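Local coordinates for chitin oligosaccharide binding protein NagB2 (Paenibacillus sp. FPU-7, PDB 7EHU), which binds the chitin oligosaccharides diacetylchitobiose and triacetylchitotriose, probably as the extracellular solute-binding component of an uptake system, at residues Val404-Leu407 with Gln411-Pro414; Ala199-Ala204 with Val398-Ser403; Glu58-Gly63 with Phe335-Tyr340. One frame throughout, in Å; residues are numbered along the deposited sequence. Where two conformers were deposited one is given.

Contact 1. Residues Val404-Leu407 with Gln411-Pro414; sequences VQEL and QLTP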
loop_
_atom_site.group_PDB
_atom_site.type_symbol
_atom_site.label_atom_id
_atom_site.label_comp_id
_atom_site.label_asym_id
_atom_site.label_seq_id
_atom_site.Cartn_x
_atom_site.Cartn_y
_atom_site.Cartn_z
ATOM N N VAL A 404 -17.302 3.271 -1.587
ATOM C CA VAL A 404 -16.842 3.453 -2.964
ATOM C C VAL A 404 -17.310 2.299 -3.843
ATOM O O VAL A 404 -17.563 2.482 -5.035
ATOM C CB VAL A 404 -15.322 3.687 -3.093
ATOM C CG1 VAL A 404 -14.894 4.995 -2.413
ATOM C CG2 VAL A 404 -14.484 2.487 -2.593
ATOM N N GLN A 405 -17.471 1.106 -3.277
ATOM C CA GLN A 405 -18.076 0.019 -4.037
ATOM C C GLN A 405 -19.522 0.359 -4.379
ATOM O O GLN A 405 -19.967 0.151 -5.518
ATOM C CB GLN A 405 -17.978 -1.280 -3.239
ATOM C CG GLN A 405 -16.578 -1.876 -3.188
ATOM C CD GLN A 405 -16.489 -3.081 -2.283
ATOM O OE1 GLN A 405 -17.181 -3.170 -1.269
ATOM N NE2 GLN A 405 -15.650 -4.034 -2.652
ATOM N N GLU A 406 -20.257 0.916 -3.412
ATOM C CA GLU A 406 -21.628 1.358 -3.647
ATOM C C GLU A 406 -21.679 2.500 -4.649
ATOM O O GLU A 406 -22.577 2.540 -5.493
ATOM C CB GLU A 406 -22.249 1.778 -2.315
ATOM C CG GLU A 406 -22.471 0.608 -1.389
ATOM C CD GLU A 406 -22.809 1.006 0.037
ATOM O OE1 GLU A 406 -22.832 0.112 0.899
ATOM O OE2 GLU A 406 -23.011 2.204 0.307
ATOM N N LEU A 407 -20.735 3.443 -4.563
ATOM C CA LEU A 407 -20.666 4.524 -5.542
ATOM C C LEU A 407 -20.497 3.972 -6.953
ATOM O O LEU A 407 -21.209 4.376 -7.881
ATOM C CB LEU A 407 -19.498 5.445 -5.187
ATOM C CG LEU A 407 -19.250 6.648 -6.107
ATOM C CD1 LEU A 407 -20.422 7.592 -6.115
ATOM C CD2 LEU A 407 -17.990 7.402 -5.709
ATOM N N GLN A 411 -25.374 2.785 -6.201
ATOM C CA GLN A 411 -26.251 2.733 -5.040
ATOM C C GLN A 411 -26.058 3.927 -4.126
ATOM O O GLN A 411 -26.873 4.147 -3.224
ATOM C CB GLN A 411 -25.936 1.460 -4.262
ATOM C CG GLN A 411 -26.029 0.214 -5.131
ATOM C CD GLN A 411 -26.009 -1.055 -4.320
ATOM O OE1 GLN A 411 -26.878 -1.904 -4.457
ATOM N NE2 GLN A 411 -24.998 -1.196 -3.476
ATOM N N LEU A 412 -25.010 4.705 -4.357
ATOM C CA LEU A 412 -24.684 5.863 -3.550
ATOM C C LEU A 412 -24.222 6.938 -4.514
ATOM O O LEU A 412 -23.419 6.663 -5.413
ATOM C CB LEU A 412 -23.559 5.491 -2.580
ATOM C CG LEU A 412 -23.450 6.185 -1.232
ATOM C CD1 LEU A 412 -24.695 5.997 -0.393
ATOM C CD2 LEU A 412 -22.239 5.631 -0.497
ATOM N N THR A 413 -24.730 8.144 -4.352
ATOM C CA THR A 413 -24.203 9.252 -5.127
ATOM C C THR A 413 -22.971 9.803 -4.413
ATOM O O THR A 413 -22.763 9.537 -3.226
ATOM C CB THR A 413 -25.236 10.360 -5.194
ATOM O OG1 THR A 413 -25.504 10.806 -3.863
ATOM C CG2 THR A 413 -26.551 9.873 -5.831
ATOM N N PRO A 414 -22.133 10.578 -5.103
ATOM C CA PRO A 414 -21.011 11.212 -4.393
ATOM C C PRO A 414 -21.460 11.990 -3.172
ATOM O O PRO A 414 -20.805 11.946 -2.118
ATOM C CB PRO A 414 -20.411 12.138 -5.457
ATOM C CG PRO A 414 -20.717 11.466 -6.750
ATOM C CD PRO A 414 -22.097 10.873 -6.547
HETATM O O HOH W 1 -25.773 2.222 -1.052
#
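With its CG anti to the backbone N (chi1 180°), L407 carries CD1 up against the chain of L412 and P414, while E406 has CG anti to the carbonyl carbon (chi1 -69°) and reaches across Q411 and past L412. The setting is a helix-loop-helix connection: helix 394-408 ends here, and a short loop leads into helix 414-430. The turn is closed by backbone. Q411 N bonds back five residues to E406 O at 2.9 Å, with 147° at the hydrogen, and closes the end of the helix. L412 N adds a weak, longer bond to the same oxygen, which therefore receives two donors from the loop.

L407 CD1 sits close to L412 O at 3.2 Å and then meets the proline ring, with P414 CD at 3.7 Å. L407 CA also points its hydrogen almost straight at L412 O. On the other flank E406 CB packs on L412 CB, and the Q411 side chain crosses that of E406 at about a right angle, NE2 lying 3.7 Å from E406 CG. A water links E406 OE2 to Q411 O through two weak bonds of 3.1 Å each. The carboxylate of E406 has a stronger partner further on, a salt bridge from OE2 to K420 of helix 414-430, so charge ties the two helices together beyond the turn. L417 of that helix packs on both L407 and L412. At the start of the second helix T413 is the N-cap, its OG1 accepting from the backbone N of K416.

Contact 2. Residues Ala199-Ala204 with Val398-Ser403; sequences AINMLA and VTLEQS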
loop_
_atom_site.group_PDB
_atom_site.type_symbol
_atom_site.label_atom_id
_atom_site.label_comp_id
_atom_site.label_asym_id
_atom_site.label_seq_id
_atom_site.Cartn_x
_atom_site.Cartn_y
_atom_site.Cartn_z
ATOM N N ALA A 199 -8.679 -1.310 -3.119
ATOM C CA ALA A 199 -8.047 -1.065 -4.415
ATOM C C ALA A 199 -8.685 0.127 -5.122
ATOM O O ALA A 199 -7.990 0.901 -5.795
ATOM C CB ALA A 199 -8.144 -2.318 -5.273
ATOM N N ILE A 200 -10.006 0.278 -4.991
ATOM C CA ILE A 200 -10.672 1.485 -5.473
ATOM C C ILE A 200 -10.167 2.690 -4.698
ATOM O O ILE A 200 -9.944 3.766 -5.263
ATOM C CB ILE A 200 -12.199 1.352 -5.354
ATOM C CG1 ILE A 200 -12.744 0.181 -6.176
ATOM C CG2 ILE A 200 -12.882 2.650 -5.805
ATOM C CD1 ILE A 200 -14.141 -0.271 -5.728
ATOM N N ASN A 201 -9.984 2.527 -3.391
ATOM C CA ASN A 201 -9.542 3.640 -2.565
ATOM C C ASN A 201 -8.148 4.136 -2.909
ATOM O O ASN A 201 -7.830 5.285 -2.592
ATOM C CB ASN A 201 -9.651 3.310 -1.077
ATOM C CG ASN A 201 -11.087 3.389 -0.567
ATOM O OD1 ASN A 201 -11.945 4.032 -1.168
ATOM N ND2 ASN A 201 -11.336 2.752 0.565
ATOM N N MET A 202 -7.305 3.324 -3.543
ATOM C CA MET A 202 -6.021 3.865 -4.000
ATOM C C MET A 202 -6.267 5.025 -4.947
ATOM O O MET A 202 -5.708 6.117 -4.800
ATOM C CB MET A 202 -5.228 2.774 -4.727
ATOM C CG MET A 202 -4.643 1.714 -3.804
ATOM S SD MET A 202 -3.340 0.732 -4.614
ATOM C CE MET A 202 -4.379 -0.397 -5.560
ATOM N N LEU A 203 -7.128 4.797 -5.928
ATOM C CA LEU A 203 -7.452 5.823 -6.900
ATOM C C LEU A 203 -8.239 6.952 -6.267
ATOM O O LEU A 203 -7.965 8.127 -6.528
ATOM C CB LEU A 203 -8.227 5.184 -8.047
ATOM C CG LEU A 203 -8.594 6.108 -9.204
ATOM C CD1 LEU A 203 -7.364 6.784 -9.805
ATOM C CD2 LEU A 203 -9.352 5.331 -10.277
ATOM N N ALA A 204 -9.217 6.612 -5.428
ATOM C CA ALA A 204 -10.012 7.638 -4.769
ATOM C C ALA A 204 -9.138 8.555 -3.933
ATOM O O ALA A 204 -9.340 9.775 -3.929
ATOM C CB ALA A 204 -11.086 6.989 -3.897
ATOM N N VAL A 398 -12.914 1.134 6.530
ATOM C CA VAL A 398 -13.787 0.070 6.036
ATOM C C VAL A 398 -15.091 0.656 5.497
ATOM O O VAL A 398 -15.643 0.190 4.492
ATOM C CB VAL A 398 -13.987 -0.977 7.154
ATOM C CG1 VAL A 398 -15.008 -2.040 6.778
ATOM C CG2 VAL A 398 -12.650 -1.647 7.496
ATOM N N THR A 399 -15.597 1.708 6.140
ATOM C CA THR A 399 -16.793 2.360 5.624
ATOM C C THR A 399 -16.532 2.978 4.255
ATOM O O THR A 399 -17.396 2.920 3.369
ATOM C CB THR A 399 -17.273 3.409 6.624
ATOM O OG1 THR A 399 -17.564 2.783 7.880
ATOM C CG2 THR A 399 -18.537 4.096 6.141
ATOM N N LEU A 400 -15.357 3.586 4.049
ATOM C CA LEU A 400 -15.067 4.135 2.726
ATOM C C LEU A 400 -14.997 3.031 1.679
ATOM O O LEU A 400 -15.487 3.200 0.559
ATOM C CB LEU A 400 -13.777 4.948 2.728
ATOM C CG LEU A 400 -13.502 5.700 1.427
ATOM C CD1 LEU A 400 -14.570 6.759 1.139
ATOM C CD2 LEU A 400 -12.126 6.331 1.450
ATOM N N GLU A 401 -14.380 1.894 2.015
ATOM C CA GLU A 401 -14.321 0.757 1.094
ATOM C C GLU A 401 -15.712 0.347 0.631
ATOM O O GLU A 401 -15.963 0.190 -0.573
ATOM C CB GLU A 401 -13.623 -0.429 1.768
ATOM C CG GLU A 401 -12.172 -0.186 2.019
ATOM C CD GLU A 401 -11.508 -1.221 2.908
ATOM O OE1 GLU A 401 -12.164 -2.227 3.293
ATOM O OE2 GLU A 401 -10.321 -1.037 3.229
ATOM N N GLN A 402 -16.624 0.140 1.580
ATOM C CA GLN A 402 -17.999 -0.197 1.216
ATOM C C GLN A 402 -18.628 0.900 0.379
ATOM O O GLN A 402 -19.365 0.620 -0.581
ATOM C CB GLN A 402 -18.844 -0.352 2.487
ATOM C CG GLN A 402 -18.545 -1.547 3.365
ATOM C CD GLN A 402 -18.458 -2.856 2.610
ATOM O OE1 GLN A 402 -17.394 -3.463 2.528
ATOM N NE2 GLN A 402 -19.588 -3.310 2.071
ATOM N N SER A 403 -18.416 2.155 0.784
ATOM C CA SER A 403 -19.066 3.281 0.122
ATOM C C SER A 403 -18.604 3.446 -1.316
ATOM O O SER A 403 -19.424 3.741 -2.195
ATOM C CB SER A 403 -18.874 4.579 0.914
ATOM O OG SER A 403 -19.354 4.454 2.247
HETATM O O HOH W 2 -9.271 1.254 2.015
#
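N201 lays its amide over L400 and E401, each end of the flat group meeting a different residue. OD1 rests against the leucine, 3.5 Å from L400 CG and about as far from L400 CD2, while ND2 comes 3.4 Å from E401 CG. In this way helix 197-212 meets helix 394-408 through one polar side chain pressed onto mostly aliphatic surface. CG of N201 stands anti to its carbonyl carbon (chi1 -77°), which points the amide across the gap between the helices. L400, with CG anti to the backbone N (chi1 -173°), presents CG and CD2 to OD1.

No direct hydrogen bond joins the two segments. ND2 lies near E401 N, but both are donors. The polar link runs through a water instead: it accepts from N201 ND2 at 2.9 Å and donates to E401 OE2 at 2.8 Å. F388 touches both N201 and L400, and F236 of helix 230-244 packs on L400, so the contact is enclosed.

With an alanine here instead of N201, the water would probably lose the amide donor that helps hold it to E401, and a gap would be likely to open beside L400.

The E401 side chain lies about 6 Å from a bound NAG, near the pocket but not in contact with the sugar. N201 OD1 is buried with no polar partner in the model. The two ends of the amide are thus unequally served: OD1 faces hydrocarbon and is left without a hydrogen-bond donor, whereas ND2 is satisfied by the water that also bonds E401.

Contact 3. Residues Glu58-Gly63 with Phe335-Tyr340; sequences EAEVPG and FIKNFY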
loop_
_atom_site.group_PDB
_atom_site.type_symbol
_atom_site.label_atom_id
_atom_site.label_comp_id
_atom_site.label_asym_id
_atom_site.label_seq_id
_atom_site.Cartn_x
_atom_site.Cartn_y
_atom_site.Cartn_z
ATOM N N GLU A 58 16.542 -19.693 12.955
ATOM C CA GLU A 58 16.421 -20.948 13.693
ATOM C C GLU A 58 17.782 -21.600 13.926
ATOM O O GLU A 58 18.015 -22.220 14.973
ATOM C CB GLU A 58 15.472 -21.888 12.944
ATOM C CG GLU A 58 14.011 -21.427 13.050
ATOM C CD GLU A 58 13.037 -22.230 12.210
ATOM O OE1 GLU A 58 13.470 -22.991 11.324
ATOM O OE2 GLU A 58 11.821 -22.110 12.458
ATOM N N ALA A 59 18.689 -21.505 12.951
ATOM C CA ALA A 59 20.025 -22.067 13.142
ATOM C C ALA A 59 20.802 -21.290 14.200
ATOM O O ALA A 59 21.614 -21.862 14.935
ATOM C CB ALA A 59 20.780 -22.050 11.809
ATOM N N GLU A 60 20.551 -19.988 14.300
ATOM C CA GLU A 60 21.275 -19.132 15.226
ATOM C C GLU A 60 20.739 -19.222 16.647
ATOM O O GLU A 60 21.485 -18.984 17.600
ATOM C CB GLU A 60 21.173 -17.688 14.728
ATOM C CG GLU A 60 22.014 -16.694 15.481
ATOM C CD GLU A 60 21.731 -15.276 15.061
ATOM O OE1 GLU A 60 21.693 -14.401 15.952
ATOM O OE2 GLU A 60 21.508 -15.059 13.851
ATOM N N VAL A 61 19.464 -19.547 16.807
ATOM C CA VAL A 61 18.816 -19.595 18.111
ATOM C C VAL A 61 18.296 -21.010 18.332
ATOM O O VAL A 61 17.108 -21.290 18.100
ATOM C CB VAL A 61 17.689 -18.555 18.204
ATOM C CG1 VAL A 61 17.109 -18.522 19.624
ATOM C CG2 VAL A 61 18.185 -17.157 17.783
ATOM N N PRO A 62 19.153 -21.933 18.755
ATOM C CA PRO A 62 18.683 -23.288 19.036
ATOM C C PRO A 62 17.524 -23.228 20.017
ATOM O O PRO A 62 17.510 -22.420 20.951
ATOM C CB PRO A 62 19.903 -23.981 19.644
ATOM C CG PRO A 62 21.077 -23.154 19.294
ATOM C CD PRO A 62 20.616 -21.800 18.852
ATOM N N GLY A 63 16.540 -24.070 19.780
ATOM C CA GLY A 63 15.351 -24.104 20.583
ATOM C C GLY A 63 14.186 -23.333 19.998
ATOM O O GLY A 63 13.040 -23.606 20.367
ATOM N N PHE A 335 15.515 -12.506 14.695
ATOM C CA PHE A 335 14.771 -12.337 13.458
ATOM C C PHE A 335 14.955 -10.922 12.909
ATOM O O PHE A 335 15.209 -10.737 11.711
ATOM C CB PHE A 335 13.280 -12.612 13.676
ATOM C CG PHE A 335 12.443 -12.246 12.478
ATOM C CD1 PHE A 335 12.411 -13.072 11.362
ATOM C CD2 PHE A 335 11.755 -11.054 12.433
ATOM C CE1 PHE A 335 11.688 -12.731 10.246
ATOM C CE2 PHE A 335 11.021 -10.704 11.303
ATOM C CZ PHE A 335 11.003 -11.535 10.204
ATOM N N ILE A 336 14.836 -9.908 13.772
ATOM C CA ILE A 336 15.021 -8.527 13.323
ATOM C C ILE A 336 16.417 -8.357 12.728
ATOM O O ILE A 336 16.594 -7.778 11.648
ATOM C CB ILE A 336 14.739 -7.531 14.466
ATOM C CG1 ILE A 336 13.260 -7.568 14.869
ATOM C CG2 ILE A 336 15.172 -6.107 14.102
ATOM C CD1 ILE A 336 12.981 -6.906 16.178
ATOM N N LYS A 337 17.422 -8.886 13.430
ATOM C CA LYS A 337 18.803 -8.805 12.977
ATOM C C LYS A 337 18.978 -9.407 11.593
ATOM O O LYS A 337 19.752 -8.888 10.768
ATOM C CB LYS A 337 19.700 -9.529 13.982
ATOM C CG LYS A 337 21.169 -9.599 13.576
ATOM C CD LYS A 337 22.006 -10.522 14.465
ATOM C CE LYS A 337 21.590 -11.955 14.348
ATOM N NZ LYS A 337 22.393 -12.701 13.320
ATOM N N ASN A 338 18.296 -10.523 11.334
ATOM C CA ASN A 338 18.497 -11.256 10.099
ATOM C C ASN A 338 17.587 -10.811 8.975
ATOM O O ASN A 338 17.932 -11.024 7.811
ATOM C CB ASN A 338 18.344 -12.750 10.355
ATOM C CG ASN A 338 19.498 -13.311 11.174
ATOM O OD1 ASN A 338 20.612 -12.790 11.118
ATOM N ND2 ASN A 338 19.251 -14.382 11.914
ATOM N N PHE A 339 16.456 -10.186 9.278
ATOM C CA PHE A 339 15.570 -9.703 8.231
ATOM C C PHE A 339 15.953 -8.306 7.757
ATOM O O PHE A 339 15.951 -8.036 6.549
ATOM C CB PHE A 339 14.119 -9.689 8.726
ATOM C CG PHE A 339 13.121 -9.414 7.638
ATOM C CD1 PHE A 339 12.786 -10.391 6.731
ATOM C CD2 PHE A 339 12.523 -8.176 7.520
ATOM C CE1 PHE A 339 11.878 -10.142 5.719
ATOM C CE2 PHE A 339 11.607 -7.919 6.507
ATOM C CZ PHE A 339 11.280 -8.907 5.612
ATOM N N TYR A 340 16.263 -7.409 8.695
ATOM C CA TYR A 340 16.529 -5.998 8.390
ATOM C C TYR A 340 18.028 -5.820 8.194
ATOM O O TYR A 340 18.750 -5.333 9.056
ATOM C CB TYR A 340 15.948 -5.104 9.485
ATOM C CG TYR A 340 14.446 -5.169 9.522
ATOM C CD1 TYR A 340 13.679 -4.432 8.630
ATOM C CD2 TYR A 340 13.780 -5.983 10.426
ATOM C CE1 TYR A 340 12.303 -4.489 8.646
ATOM C CE2 TYR A 340 12.405 -6.049 10.455
ATOM C CZ TYR A 340 11.672 -5.319 9.560
ATOM O OH TYR A 340 10.305 -5.387 9.601
#
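E60 and K337 reach for each other from opposite directions and meet in a salt bridge, OE2 to NZ, at 2.6 Å. E60 runs fully extended from the last turn of helix 44-60, with CG anti to the backbone N (chi1 -173°). K337 starts out the same way but bends at its far end, which brings the ammonium back beside its neighbour N338.

OE2 is gripped twice. NZ comes in on the syn side of the carboxylate, though well out of its plane, and N338 ND2 arrives from the other face at 3.1 Å. The second bond is nearly straight, 162° at the hydrogen, and E60 OE2 lies close to the plane of the N338 amide; carboxylate and amide planes stand 76° apart. K337 NZ also donates to N338 OD1 at 2.8 Å, so the three groups close a small ring. That bond probably helps hold the lysine end and orient the amide with ND2 toward E60. Both ends of N338 have further partners on helix 44-60: ND2 bonds to T57 OG1, and K56 NZ makes a weak bond to OD1.

The cluster ties the C-terminal end of helix 44-60 to that of helix 326-339, in the lobe built round strands 30-36, 64-70 and 93-97, as in the alpha/beta lobes of solute-binding proteins. Beneath it F335 packs on L50 and V53 of the first helix and on F320 of strand 309-320. Just past E60 the chain turns back into the sheet, where G63 makes backbone hydrogen bonds with V30, and E58 OE2 accepts from F66 N of strand 64-70.

Overall arrangement
Contacts 1 and 2 are neighbours on helix 394-408, their centres 10 Å apart, and they touch: V404 CG2 lies 3.3 Å from N201 OD1, and L412 CD2 packs on S403 O. K420, which also reaches S403 OG, joins the two. Contact 2 approaches the bound chitin oligosaccharide through E401, whereas contact 1 sits farther out at the surface. Contact 3 lies on the opposite side of the chain's centre, about 38 Å from contact 2 and 48 Å from contact 1 between centres. This is consistent with the two-lobed fold of solute-binding proteins, in which the sugar occupies the cleft between lobes.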